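Local structure of diaminopimelate decarboxylase (Helicobacter pylori, 2QGH) at residues I154-N159 and K182-M187; I160-K163 and I168-G171; V200-H205 and K225-L230; F204-Q209 and I217-K222. The protein catalyses the decarboxylation of diaminopimelate to L-lysine, the last step of lysine biosynthesis, with pyridoxal-5'-phosphate as cofactor. All blocks are in the same frame, centred on the assembly; numbering follows the deposited sequence.

Interaction 1. Residues I154-N159 and K182-M187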
loop_
_atom_site.group_PDB
_atom_site.type_symbol
_atom_site.label_atom_id
_atom_site.label_comp_id
_atom_site.label_asym_id
_atom_site.label_seq_id
_atom_site.Cartn_x
_atom_site.Cartn_y
_atom_site.Cartn_z
ATOM N N ILE A 154 -26.620 -2.089 14.194
ATOM C CA ILE A 154 -26.592 -0.928 13.327
ATOM C C ILE A 154 -25.575 0.059 13.843
ATOM O O ILE A 154 -25.587 0.426 15.011
ATOM C CB ILE A 154 -27.989 -0.265 13.207
ATOM C CG1 ILE A 154 -28.940 -1.225 12.484
ATOM C CG2 ILE A 154 -27.893 1.029 12.419
ATOM C CD1 ILE A 154 -30.312 -0.655 12.169
ATOM N N ARG A 155 -24.674 0.468 12.958
ATOM C CA ARG A 155 -23.627 1.417 13.307
ATOM C C ARG A 155 -24.127 2.844 13.154
ATOM O O ARG A 155 -24.573 3.238 12.079
ATOM C CB ARG A 155 -22.408 1.204 12.405
ATOM C CG ARG A 155 -21.254 2.141 12.703
ATOM C CD ARG A 155 -20.021 1.815 11.868
ATOM N NE ARG A 155 -18.900 2.679 12.223
ATOM C CZ ARG A 155 -17.681 2.598 11.694
ATOM N NH1 ARG A 155 -17.400 1.681 10.774
ATOM N NH2 ARG A 155 -16.737 3.446 12.088
ATOM N N ILE A 156 -24.066 3.626 14.227
ATOM C CA ILE A 156 -24.516 5.001 14.119
ATOM C C ILE A 156 -23.333 5.952 14.135
ATOM O O ILE A 156 -22.319 5.705 14.789
ATOM C CB ILE A 156 -25.507 5.407 15.255
ATOM C CG1 ILE A 156 -24.752 5.752 16.537
ATOM C CG2 ILE A 156 -26.512 4.285 15.507
ATOM C CD1 ILE A 156 -24.023 4.587 17.147
ATOM N N ASN A 157 -23.469 7.033 13.382
ATOM C CA ASN A 157 -22.443 8.052 13.315
ATOM C C ASN A 157 -22.896 9.118 14.312
ATOM O O ASN A 157 -23.778 9.917 14.020
ATOM C CB ASN A 157 -22.376 8.605 11.889
ATOM C CG ASN A 157 -21.208 9.540 11.677
ATOM O OD1 ASN A 157 -20.665 9.622 10.578
ATOM N ND2 ASN A 157 -20.821 10.260 12.723
ATOM N N PRO A 158 -22.308 9.126 15.518
ATOM C CA PRO A 158 -22.672 10.101 16.549
ATOM C C PRO A 158 -22.162 11.503 16.220
ATOM O O PRO A 158 -22.233 12.411 17.051
ATOM C CB PRO A 158 -22.009 9.531 17.793
ATOM C CG PRO A 158 -20.712 9.022 17.233
ATOM C CD PRO A 158 -21.166 8.303 15.963
ATOM N N ASN A 159 -21.653 11.667 15.004
ATOM C CA ASN A 159 -21.109 12.940 14.542
ATOM C C ASN A 159 -20.192 13.582 15.581
ATOM O O ASN A 159 -20.424 14.710 16.015
ATOM C CB ASN A 159 -22.238 13.908 14.174
ATOM C CG ASN A 159 -21.726 15.167 13.484
ATOM O OD1 ASN A 159 -20.719 15.131 12.767
ATOM N ND2 ASN A 159 -22.428 16.281 13.680
ATOM N N LYS A 182 -31.631 9.870 13.415
ATOM C CA LYS A 182 -32.940 9.785 12.784
ATOM C C LYS A 182 -33.020 8.587 11.841
ATOM O O LYS A 182 -33.910 7.745 11.965
ATOM C CB LYS A 182 -33.242 11.070 12.010
ATOM C CG LYS A 182 -33.142 12.356 12.829
ATOM C CD LYS A 182 -34.182 12.427 13.959
ATOM C CE LYS A 182 -33.630 11.924 15.288
ATOM N NZ LYS A 182 -32.492 12.770 15.765
ATOM N N GLU A 183 -32.085 8.516 10.898
ATOM C CA GLU A 183 -32.055 7.426 9.933
ATOM C C GLU A 183 -31.923 6.072 10.622
ATOM O O GLU A 183 -32.533 5.091 10.202
ATOM C CB GLU A 183 -30.892 7.618 8.961
ATOM C CG GLU A 183 -30.694 6.457 7.990
ATOM C CD GLU A 183 -31.323 6.695 6.640
ATOM O OE1 GLU A 183 -31.200 5.821 5.753
ATOM O OE2 GLU A 183 -31.937 7.762 6.463
ATOM N N ALA A 184 -31.117 6.020 11.677
ATOM C CA ALA A 184 -30.908 4.780 12.410
ATOM C C ALA A 184 -32.206 4.326 13.065
ATOM O O ALA A 184 -32.557 3.144 13.021
ATOM C CB ALA A 184 -29.834 4.973 13.464
ATOM N N LEU A 185 -32.910 5.270 13.677
ATOM C CA LEU A 185 -34.173 4.967 14.333
ATOM C C LEU A 185 -35.106 4.319 13.331
ATOM O O LEU A 185 -35.779 3.340 13.640
ATOM C CB LEU A 185 -34.813 6.242 14.888
ATOM C CG LEU A 185 -34.158 6.809 16.154
ATOM C CD1 LEU A 185 -34.709 8.192 16.459
ATOM C CD2 LEU A 185 -34.406 5.862 17.318
ATOM N N GLU A 186 -35.129 4.862 12.124
ATOM C CA GLU A 186 -35.986 4.335 11.079
ATOM C C GLU A 186 -35.538 2.934 10.659
ATOM O O GLU A 186 -36.358 2.024 10.530
ATOM C CB GLU A 186 -35.980 5.285 9.879
ATOM C CG GLU A 186 -36.975 4.906 8.800
ATOM C CD GLU A 186 -36.962 5.860 7.620
ATOM O OE1 GLU A 186 -37.670 5.576 6.629
ATOM O OE2 GLU A 186 -36.246 6.889 7.681
ATOM N N MET A 187 -34.235 2.764 10.458
ATOM C CA MET A 187 -33.685 1.473 10.057
ATOM C C MET A 187 -34.012 0.392 11.090
ATOM O O MET A 187 -34.387 -0.730 10.741
ATOM C CB MET A 187 -32.166 1.584 9.865
ATOM C CG MET A 187 -31.751 2.261 8.564
ATOM S SD MET A 187 -29.989 2.663 8.456
ATOM C CE MET A 187 -29.274 1.003 8.201
#
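Ile-154 and Met-187 make the closer half of this contact, in which a strand end is covered by the helix that follows it in the chain. The CD1 methyl of Ile-154 is the part that touches, 3.7 Å from Met-187 CB, and it also reaches the backbone of the same residue, 4.0 Å from Met-187 C. Its branch gets there because CG1 is anti to the carbonyl carbon (chi1 -66°) and the chain runs on fully extended (chi2 -174°). The two side chains cross at a slant, and the rest of Met-187 packs on Val-130 of the preceding strand and on Phe-133 and Leu-136 of helix 133-146. One turn back along the helix the fit is easier: Ala-184 CB meets Ile-156 CG2 at 4.0 Å. The other branch of Ile-156 leads away from this helix, toward Phe-204 and helix 213-232. The pairing is a worked case of strand-to-helix packing in an eight-stranded beta/alpha (TIM) barrel, the fold of the cofactor-binding domain in alanine racemase-like enzymes; strand 150-155 is its fifth strand. Arg-155 points the opposite way, forming a salt bridge with Glu-131 and touching the cofactor. Toward solvent the contact ends: Lys-182 and Glu-186 lie on the outer side of the helix, while the chain from Asn-157 to Asn-159 diverges from it.

Interaction 2. Residues I160-K163 and I168-G171. With LYS (lysine), chain C.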
loop_
_atom_site.group_PDB
_atom_site.type_symbol
_atom_site.label_atom_id
_atom_site.label_comp_id
_atom_site.label_asym_id
_atom_site.label_seq_id
_atom_site.Cartn_x
_atom_site.Cartn_y
_atom_site.Cartn_z
ATOM N N ILE A 160 -19.155 12.850 15.978
ATOM C CA ILE A 160 -18.196 13.344 16.958
ATOM C C ILE A 160 -16.763 13.194 16.435
ATOM O O ILE A 160 -16.381 12.147 15.909
ATOM C CB ILE A 160 -18.325 12.592 18.305
ATOM C CG1 ILE A 160 -19.736 12.768 18.873
ATOM C CG2 ILE A 160 -17.300 13.129 19.300
ATOM C CD1 ILE A 160 -19.992 11.965 20.129
ATOM N N ASP A 161 -15.980 14.259 16.580
ATOM C CA ASP A 161 -14.588 14.288 16.138
ATOM C C ASP A 161 -13.722 13.487 17.118
ATOM O O ASP A 161 -13.600 13.847 18.287
ATOM C CB ASP A 161 -14.118 15.746 16.075
ATOM C CG ASP A 161 -12.705 15.890 15.550
ATOM O OD1 ASP A 161 -12.540 16.382 14.413
ATOM O OD2 ASP A 161 -11.761 15.515 16.276
ATOM N N ALA A 162 -13.118 12.404 16.638
ATOM C CA ALA A 162 -12.284 11.556 17.489
ATOM C C ALA A 162 -10.927 12.181 17.832
ATOM O O ALA A 162 -10.196 11.674 18.689
ATOM C CB ALA A 162 -12.080 10.202 16.823
ATOM N N LYS A 163 -10.596 13.281 17.161
ATOM C CA LYS A 163 -9.334 13.976 17.389
ATOM C C LYS A 163 -8.121 13.101 17.078
ATOM O O LYS A 163 -7.277 12.855 17.944
ATOM C CB LYS A 163 -9.251 14.480 18.840
ATOM C CG LYS A 163 -10.238 15.597 19.183
ATOM C CD LYS A 163 -9.955 16.186 20.562
ATOM C CE LYS A 163 -8.536 16.748 20.631
ATOM N NZ LYS A 163 -8.218 17.393 21.938
ATOM N N ILE A 168 -7.820 8.006 9.604
ATOM C CA ILE A 168 -8.304 6.978 10.513
ATOM C C ILE A 168 -9.320 7.553 11.504
ATOM O O ILE A 168 -9.564 6.982 12.565
ATOM C CB ILE A 168 -7.140 6.334 11.296
ATOM C CG1 ILE A 168 -6.455 7.390 12.169
ATOM C CG2 ILE A 168 -6.139 5.714 10.322
ATOM C CD1 ILE A 168 -5.419 6.829 13.113
ATOM N N SER A 169 -9.888 8.703 11.157
ATOM C CA SER A 169 -10.904 9.341 11.984
ATOM C C SER A 169 -12.193 8.983 11.254
ATOM O O SER A 169 -12.345 9.295 10.073
ATOM C CB SER A 169 -10.704 10.853 12.005
ATOM O OG SER A 169 -11.511 11.452 13.001
ATOM N N THR A 170 -13.122 8.331 11.944
ATOM C CA THR A 170 -14.343 7.890 11.282
ATOM C C THR A 170 -15.670 8.254 11.950
ATOM O O THR A 170 -16.732 7.841 11.476
ATOM C CB THR A 170 -14.294 6.346 11.090
ATOM O OG1 THR A 170 -14.213 5.704 12.367
ATOM C CG2 THR A 170 -13.066 5.945 10.287
ATOM N N GLY A 171 -15.617 9.032 13.029
ATOM C CA GLY A 171 -16.838 9.391 13.744
ATOM C C GLY A 171 -17.545 10.689 13.394
ATOM O O GLY A 171 -18.535 11.050 14.030
HETATM N N LYS C . -4.634 1.523 8.783
HETATM C CA LYS C . -4.687 2.589 9.832
HETATM C C LYS C . -3.316 2.763 10.485
HETATM O O LYS C . -2.345 2.215 9.925
HETATM C CB LYS C . -5.745 2.229 10.891
HETATM C CG LYS C . -7.164 2.218 10.341
HETATM C CD LYS C . -8.146 1.524 11.266
HETATM C CE LYS C . -9.548 1.567 10.663
HETATM N NZ LYS C . -10.579 0.763 11.403
HETATM O OXT LYS C . -3.223 3.437 11.535
HETATM O O HOH W 1 -14.393 11.312 14.255
#
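A water-bridged loop contact, with one direct backbone bond between Ile-160 and Gly-171, joins two limbs of the long connection between strand 150-155 and helix 181-193. Ile-160 N donates to Gly-171 O at 2.7 Å; the bond is bent (142° at the hydrogen), and the donor stands above the carbonyl plane, 40° out of it. A single water works alongside this bond. It donates to Ile-160 O at 2.7 Å and accepts from Ala-162 N at 2.9 Å and from Ser-169 OG at 3.1 Å, and it takes a weak bond from Gly-171 N. The hydroxyl of Ser-169 can face both the water and the other limb because it is anti to the backbone N (chi1 -169°), and it lies 4.1 Å from Ala-162 CB. One residue earlier, Ile-168 turns to the active site, its CG2 methyl 3.5 Å from CA of the bound lysine, the reaction product. The lysine is also held by Glu-350 of the second subunit, and Ser-169 O accepts a hydrogen bond from Ser-351 of that subunit. The limb 160-163 rests on helix 213-232, where Ile-160 touches Glu-218 and Ala-219, while limb 168-171 bonds through its backbone to the loop that follows strand 197-203.

Interaction 3. Residues V200-H205 and K225-L230. With PLP (pyridoxal-5'-phosphate), chain B.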
loop_
_atom_site.group_PDB
_atom_site.type_symbol
_atom_site.label_atom_id
_atom_site.label_comp_id
_atom_site.label_asym_id
_atom_site.label_seq_id
_atom_site.Cartn_x
_atom_site.Cartn_y
_atom_site.Cartn_z
ATOM N N VAL A 200 -30.217 -6.721 17.222
ATOM C CA VAL A 200 -29.809 -7.109 18.564
ATOM C C VAL A 200 -28.673 -6.266 19.129
ATOM O O VAL A 200 -28.254 -6.457 20.269
ATOM C CB VAL A 200 -29.385 -8.602 18.591
ATOM C CG1 VAL A 200 -30.525 -9.464 18.095
ATOM C CG2 VAL A 200 -28.146 -8.828 17.722
ATOM N N SER A 201 -28.190 -5.307 18.357
ATOM C CA SER A 201 -27.074 -4.532 18.839
ATOM C C SER A 201 -26.966 -3.131 18.265
ATOM O O SER A 201 -27.465 -2.863 17.172
ATOM C CB SER A 201 -25.792 -5.308 18.530
ATOM O OG SER A 201 -24.646 -4.495 18.668
ATOM N N VAL A 202 -26.341 -2.232 19.025
ATOM C CA VAL A 202 -26.097 -0.869 18.559
ATOM C C VAL A 202 -24.588 -0.841 18.496
ATOM O O VAL A 202 -23.926 -1.496 19.306
ATOM C CB VAL A 202 -26.498 0.240 19.560
ATOM C CG1 VAL A 202 -27.289 1.295 18.836
ATOM C CG2 VAL A 202 -27.260 -0.325 20.730
ATOM N N HIS A 203 -24.035 -0.080 17.565
ATOM C CA HIS A 203 -22.585 -0.025 17.450
ATOM C C HIS A 203 -22.062 1.345 17.025
ATOM O O HIS A 203 -22.782 2.136 16.416
ATOM C CB HIS A 203 -22.140 -1.121 16.466
ATOM C CG HIS A 203 -20.728 -0.985 15.984
ATOM N ND1 HIS A 203 -20.341 -0.020 15.079
ATOM C CD2 HIS A 203 -19.616 -1.704 16.267
ATOM C CE1 HIS A 203 -19.053 -0.151 14.823
ATOM N NE2 HIS A 203 -18.589 -1.164 15.532
ATOM N N PHE A 204 -20.814 1.633 17.380
ATOM C CA PHE A 204 -20.181 2.878 16.971
ATOM C C PHE A 204 -18.665 2.748 17.033
ATOM O O PHE A 204 -18.117 2.008 17.858
ATOM C CB PHE A 204 -20.638 4.066 17.832
ATOM C CG PHE A 204 -20.056 4.086 19.227
ATOM C CD1 PHE A 204 -20.809 3.658 20.319
ATOM C CD2 PHE A 204 -18.764 4.566 19.453
ATOM C CE1 PHE A 204 -20.286 3.711 21.608
ATOM C CE2 PHE A 204 -18.239 4.619 20.735
ATOM C CZ PHE A 204 -19.004 4.190 21.819
ATOM N N HIS A 205 -17.997 3.453 16.130
ATOM C CA HIS A 205 -16.542 3.463 16.077
ATOM C C HIS A 205 -16.157 4.828 15.525
ATOM O O HIS A 205 -16.315 5.081 14.330
ATOM C CB HIS A 205 -16.018 2.362 15.157
ATOM C CG HIS A 205 -14.526 2.309 15.101
ATOM N ND1 HIS A 205 -13.765 1.774 16.117
ATOM C CD2 HIS A 205 -13.650 2.819 14.204
ATOM C CE1 HIS A 205 -12.485 1.958 15.850
ATOM N NE2 HIS A 205 -12.388 2.590 14.694
ATOM N N LYS A 225 -27.984 6.765 24.964
ATOM C CA LYS A 225 -29.265 7.445 24.995
ATOM C C LYS A 225 -30.169 6.901 23.896
ATOM O O LYS A 225 -31.322 6.555 24.149
ATOM C CB LYS A 225 -29.075 8.955 24.839
ATOM C CG LYS A 225 -30.360 9.758 24.967
ATOM C CD LYS A 225 -30.069 11.251 25.060
ATOM C CE LYS A 225 -31.342 12.078 25.117
ATOM N NZ LYS A 225 -31.034 13.532 25.280
ATOM N N ILE A 226 -29.648 6.813 22.676
ATOM C CA ILE A 226 -30.447 6.298 21.571
ATOM C C ILE A 226 -30.852 4.850 21.857
ATOM O O ILE A 226 -31.967 4.432 21.533
ATOM C CB ILE A 226 -29.674 6.369 20.225
ATOM C CG1 ILE A 226 -28.424 5.500 20.291
ATOM C CG2 ILE A 226 -29.267 7.805 19.929
ATOM C CD1 ILE A 226 -27.563 5.557 19.037
ATOM N N ALA A 227 -29.948 4.093 22.474
ATOM C CA ALA A 227 -30.224 2.701 22.819
ATOM C C ALA A 227 -31.392 2.634 23.800
ATOM O O ALA A 227 -32.331 1.868 23.601
ATOM C CB ALA A 227 -28.992 2.058 23.437
ATOM N N LYS A 228 -31.324 3.429 24.864
ATOM C CA LYS A 228 -32.393 3.453 25.853
ATOM C C LYS A 228 -33.705 3.741 25.130
ATOM O O LYS A 228 -34.745 3.158 25.438
ATOM C CB LYS A 228 -32.127 4.532 26.909
ATOM C CG LYS A 228 -33.259 4.671 27.927
ATOM C CD LYS A 228 -32.951 5.703 29.006
ATOM C CE LYS A 228 -34.157 5.943 29.927
ATOM N NZ LYS A 228 -34.568 4.738 30.718
ATOM N N SER A 229 -33.634 4.633 24.150
ATOM C CA SER A 229 -34.789 5.012 23.348
ATOM C C SER A 229 -35.265 3.826 22.514
ATOM O O SER A 229 -36.465 3.586 22.381
ATOM C CB SER A 229 -34.409 6.183 22.431
ATOM O OG SER A 229 -35.390 6.419 21.440
ATOM N N LEU A 230 -34.315 3.088 21.951
ATOM C CA LEU A 230 -34.623 1.924 21.127
ATOM C C LEU A 230 -35.373 0.851 21.898
ATOM O O LEU A 230 -36.336 0.278 21.393
ATOM C CB LEU A 230 -33.334 1.324 20.562
ATOM C CG LEU A 230 -32.840 1.773 19.185
ATOM C CD1 LEU A 230 -33.101 3.255 18.971
ATOM C CD2 LEU A 230 -31.356 1.450 19.075
HETATM N N1 PLP B . -13.681 -1.690 14.715
HETATM C C2 PLP B . -13.999 -1.012 13.520
HETATM C C2A PLP B . -15.380 -1.026 12.992
HETATM C C3 PLP B . -12.929 -0.328 12.817
HETATM O O3 PLP B . -13.179 0.338 11.633
HETATM C C4 PLP B . -11.629 -0.336 13.321
HETATM C C4A PLP B . -10.692 0.614 12.663
HETATM C C5 PLP B . -11.319 -1.024 14.503
HETATM C C6 PLP B . -12.377 -1.693 15.231
HETATM C C5A PLP B . -9.973 -1.318 15.011
HETATM O O4P PLP B . -9.486 -0.185 15.693
HETATM P P PLP B . -8.150 -0.166 16.291
HETATM O O1P PLP B . -6.988 -0.937 15.592
HETATM O O2P PLP B . -8.400 -0.755 17.749
HETATM O O3P PLP B . -7.727 1.353 16.328
#
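Val-202 meets three residues of segment 225-230, on helix 213-232, and carries the contact alone from the strand side. From CA its CB points at the helix, and there the side chain divides. CG2 of Val-202 goes to the small residue, 4.0 Å from Ala-227 CB, where the two backbones come nearest. CG1 of Val-202 meets two larger residues, in directions about at right angles: Leu-230 CD2 at 4.1 Å and Ile-226 CD1 at 4.3 Å. The chi1 of Val-202, -133°, is away from the staggered positions, so this placing of the methyls departs from the usual valine rotamers. The geometry is that of a beta-alpha-beta unit, strand 197-203, helix 213-232 and strand 239-241, within the beta/alpha barrel: strand 200-203 and helix segment 225-230 run nearly antiparallel, at 156°, their axes 9.7 Å apart at closest approach. Helix 181-193 adds to the cover through Phe-188, which touches both Val-202 and Leu-230. Beyond the strand, the His-205 ring lies with one face over the pyridine ring of PLP, shifted so that PLP C3 is 3.4 Å above the imidazole plane near its rim, and His-205 NE2 comes 3.3 Å from PLP C4A. A bond from Gly-244 N to its ND1 fixes the rotation of that ring. His-203 meets PLP C2A at its ring edge, NE2 lying 4.1 Å away and bonded to Glu-279.

Interaction 4. Residues F204-Q209 and I217-K222. With PLP (pyridoxal-5'-phosphate), chain B; LYS (lysine), chain C.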
loop_
_atom_site.group_PDB
_atom_site.type_symbol
_atom_site.label_atom_id
_atom_site.label_comp_id
_atom_site.label_asym_id
_atom_site.label_seq_id
_atom_site.Cartn_x
_atom_site.Cartn_y
_atom_site.Cartn_z
ATOM N N PHE A 204 -20.814 1.633 17.380
ATOM C CA PHE A 204 -20.181 2.878 16.971
ATOM C C PHE A 204 -18.665 2.748 17.033
ATOM O O PHE A 204 -18.117 2.008 17.858
ATOM C CB PHE A 204 -20.638 4.066 17.832
ATOM C CG PHE A 204 -20.056 4.086 19.227
ATOM C CD1 PHE A 204 -20.809 3.658 20.319
ATOM C CD2 PHE A 204 -18.764 4.566 19.453
ATOM C CE1 PHE A 204 -20.286 3.711 21.608
ATOM C CE2 PHE A 204 -18.239 4.619 20.735
ATOM C CZ PHE A 204 -19.004 4.190 21.819
ATOM N N HIS A 205 -17.997 3.453 16.130
ATOM C CA HIS A 205 -16.542 3.463 16.077
ATOM C C HIS A 205 -16.157 4.828 15.525
ATOM O O HIS A 205 -16.315 5.081 14.330
ATOM C CB HIS A 205 -16.018 2.362 15.157
ATOM C CG HIS A 205 -14.526 2.309 15.101
ATOM N ND1 HIS A 205 -13.765 1.774 16.117
ATOM C CD2 HIS A 205 -13.650 2.819 14.204
ATOM C CE1 HIS A 205 -12.485 1.958 15.850
ATOM N NE2 HIS A 205 -12.388 2.590 14.694
ATOM N N ILE A 206 -15.654 5.704 16.392
ATOM C CA ILE A 206 -15.311 7.064 15.982
ATOM C C ILE A 206 -13.914 7.350 15.432
ATOM O O ILE A 206 -13.665 8.460 14.945
ATOM C CB ILE A 206 -15.588 8.074 17.129
ATOM C CG1 ILE A 206 -14.755 7.725 18.361
ATOM C CG2 ILE A 206 -17.067 8.064 17.478
ATOM C CD1 ILE A 206 -14.777 8.789 19.443
ATOM N N GLY A 207 -13.006 6.378 15.498
ATOM C CA GLY A 207 -11.667 6.605 14.980
ATOM C C GLY A 207 -10.622 5.627 15.486
ATOM O O GLY A 207 -10.923 4.735 16.281
ATOM N N SER A 208 -9.386 5.803 15.022
ATOM C CA SER A 208 -8.278 4.939 15.416
ATOM C C SER A 208 -7.108 5.741 15.996
ATOM O O SER A 208 -6.957 6.929 15.713
ATOM C CB SER A 208 -7.792 4.126 14.209
ATOM O OG SER A 208 -6.803 3.189 14.590
ATOM N N GLN A 209 -6.283 5.076 16.801
ATOM C CA GLN A 209 -5.125 5.705 17.429
ATOM C C GLN A 209 -5.569 6.924 18.230
ATOM O O GLN A 209 -4.998 8.002 18.113
ATOM C CB GLN A 209 -4.100 6.100 16.358
ATOM C CG GLN A 209 -2.807 6.776 16.867
ATOM C CD GLN A 209 -2.107 5.997 17.968
ATOM O OE1 GLN A 209 -2.104 4.770 17.971
ATOM N NE2 GLN A 209 -1.495 6.714 18.902
ATOM N N ILE A 217 -16.073 8.645 25.332
ATOM C CA ILE A 217 -17.107 8.740 26.357
ATOM C C ILE A 217 -18.327 9.509 25.851
ATOM O O ILE A 217 -19.466 9.079 26.053
ATOM C CB ILE A 217 -16.562 9.421 27.620
ATOM C CG1 ILE A 217 -15.403 8.598 28.170
ATOM C CG2 ILE A 217 -17.665 9.563 28.663
ATOM C CD1 ILE A 217 -15.756 7.134 28.386
ATOM N N GLU A 218 -18.092 10.636 25.183
ATOM C CA GLU A 218 -19.194 11.420 24.652
ATOM C C GLU A 218 -20.009 10.559 23.691
ATOM O O GLU A 218 -21.232 10.624 23.671
ATOM C CB GLU A 218 -18.676 12.657 23.923
ATOM C CG GLU A 218 -19.782 13.548 23.376
ATOM C CD GLU A 218 -19.249 14.724 22.569
ATOM O OE1 GLU A 218 -20.067 15.460 21.968
ATOM O OE2 GLU A 218 -18.015 14.912 22.535
ATOM N N ALA A 219 -19.325 9.738 22.902
ATOM C CA ALA A 219 -20.007 8.867 21.951
ATOM C C ALA A 219 -20.812 7.797 22.691
ATOM O O ALA A 219 -21.934 7.478 22.308
ATOM C CB ALA A 219 -18.992 8.217 21.019
ATOM N N SER A 220 -20.239 7.250 23.756
ATOM C CA SER A 220 -20.920 6.229 24.543
ATOM C C SER A 220 -22.223 6.753 25.144
ATOM O O SER A 220 -23.243 6.065 25.137
ATOM C CB SER A 220 -20.005 5.732 25.666
ATOM O OG SER A 220 -18.834 5.129 25.141
ATOM N N GLN A 221 -22.188 7.972 25.667
ATOM C CA GLN A 221 -23.371 8.569 26.271
ATOM C C GLN A 221 -24.466 8.776 25.236
ATOM O O GLN A 221 -25.614 8.382 25.445
ATOM C CB GLN A 221 -23.006 9.903 26.912
ATOM C CG GLN A 221 -21.830 9.806 27.857
ATOM C CD GLN A 221 -21.425 11.144 28.431
ATOM O OE1 GLN A 221 -21.425 12.159 27.731
ATOM N NE2 GLN A 221 -21.062 11.152 29.709
ATOM N N LYS A 222 -24.111 9.391 24.115
ATOM C CA LYS A 222 -25.087 9.641 23.073
ATOM C C LYS A 222 -25.712 8.356 22.560
ATOM O O LYS A 222 -26.923 8.285 22.394
ATOM C CB LYS A 222 -24.454 10.416 21.918
ATOM C CG LYS A 222 -24.286 11.909 22.201
ATOM C CD LYS A 222 -23.438 12.167 23.447
ATOM C CE LYS A 222 -23.337 13.656 23.779
ATOM N NZ LYS A 222 -22.714 14.459 22.687
HETATM N N1 PLP B . -13.681 -1.690 14.715
HETATM C C2 PLP B . -13.999 -1.012 13.520
HETATM C C2A PLP B . -15.380 -1.026 12.992
HETATM C C3 PLP B . -12.929 -0.328 12.817
HETATM O O3 PLP B . -13.179 0.338 11.633
HETATM C C4 PLP B . -11.629 -0.336 13.321
HETATM C C4A PLP B . -10.692 0.614 12.663
HETATM C C5 PLP B . -11.319 -1.024 14.503
HETATM C C6 PLP B . -12.377 -1.693 15.231
HETATM C C5A PLP B . -9.973 -1.318 15.011
HETATM O O4P PLP B . -9.486 -0.185 15.693
HETATM P P PLP B . -8.150 -0.166 16.291
HETATM O O1P PLP B . -6.988 -0.937 15.592
HETATM O O2P PLP B . -8.400 -0.755 17.749
HETATM O O3P PLP B . -7.727 1.353 16.328
HETATM N N LYS C . -4.634 1.523 8.783
HETATM C CA LYS C . -4.687 2.589 9.832
HETATM C C LYS C . -3.316 2.763 10.485
HETATM O O LYS C . -2.345 2.215 9.925
HETATM C CB LYS C . -5.745 2.229 10.891
HETATM C CG LYS C . -7.164 2.218 10.341
HETATM C CD LYS C . -8.146 1.524 11.266
HETATM C CE LYS C . -9.548 1.567 10.663
HETATM N NZ LYS C . -10.579 0.763 11.403
HETATM O OXT LYS C . -3.223 3.437 11.535
#
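Phe-204 lays one face of its ring against Ala-219 in a CH-pi contact, the methyl CB standing 4.1 Å from the ring centroid and 29° off the normal. Ala-219 CB is nearest Phe-204 CE2, at 3.7 Å. At the edge of the same ring, near its plane, Ser-220 OG lies 3.5 Å from Phe-204 CZ; this hydroxyl is satisfied by Ile-216 O, one turn earlier in the helix. Ile-206 reaches the same methyl from another side, roughly at right angles to the phenyl, its CG2 4.0 Å from Ala-219 CB. The phenyl reaches the helix because its CG sits between the backbone N and the carbonyl carbon (chi1 74°). Between these two apolar residues, His-205 points away from the helix, so the loop carries hydrophobic packing on one side and active-site groups on the other. Gly-207 N lies 3.7 Å above the imidazole plane of His-205, on the face opposite the cofactor. Next comes Ser-208, whose OG donates to the phosphate atom O3P of PLP at 2.7 Å and also bonds to Arg-282, while its CB touches the bound lysine, 3.9 Å from CD. The loop leads from strand 197-203 to helix 213-232 and packs against it; Ser-220 and Gln-221 of that helix pack in turn on helix 258-268.

How the interactions relate
From the N terminus, interaction 1 comes first, closing the loop between strand 150-155 and helix 181-193; interaction 2 is nested inside that loop and draws its two limbs together. Both close before interactions 3 and 4 open; those two start from overlapping segments and both reach helix 213-232, with the residues between the segments of interaction 4 lying inside the larger loop closed by interaction 3. The strands of interactions 1 and 3 are neighbours in the barrel, joined by backbone bonds such as Ile-156 N to His-203 O. Arg-155 of interaction 1 and Thr-170 of interaction 2 both bond to His-205 O, and Ile-168 O pairs with Ser-208 N, tying barrel packing to the ligand site.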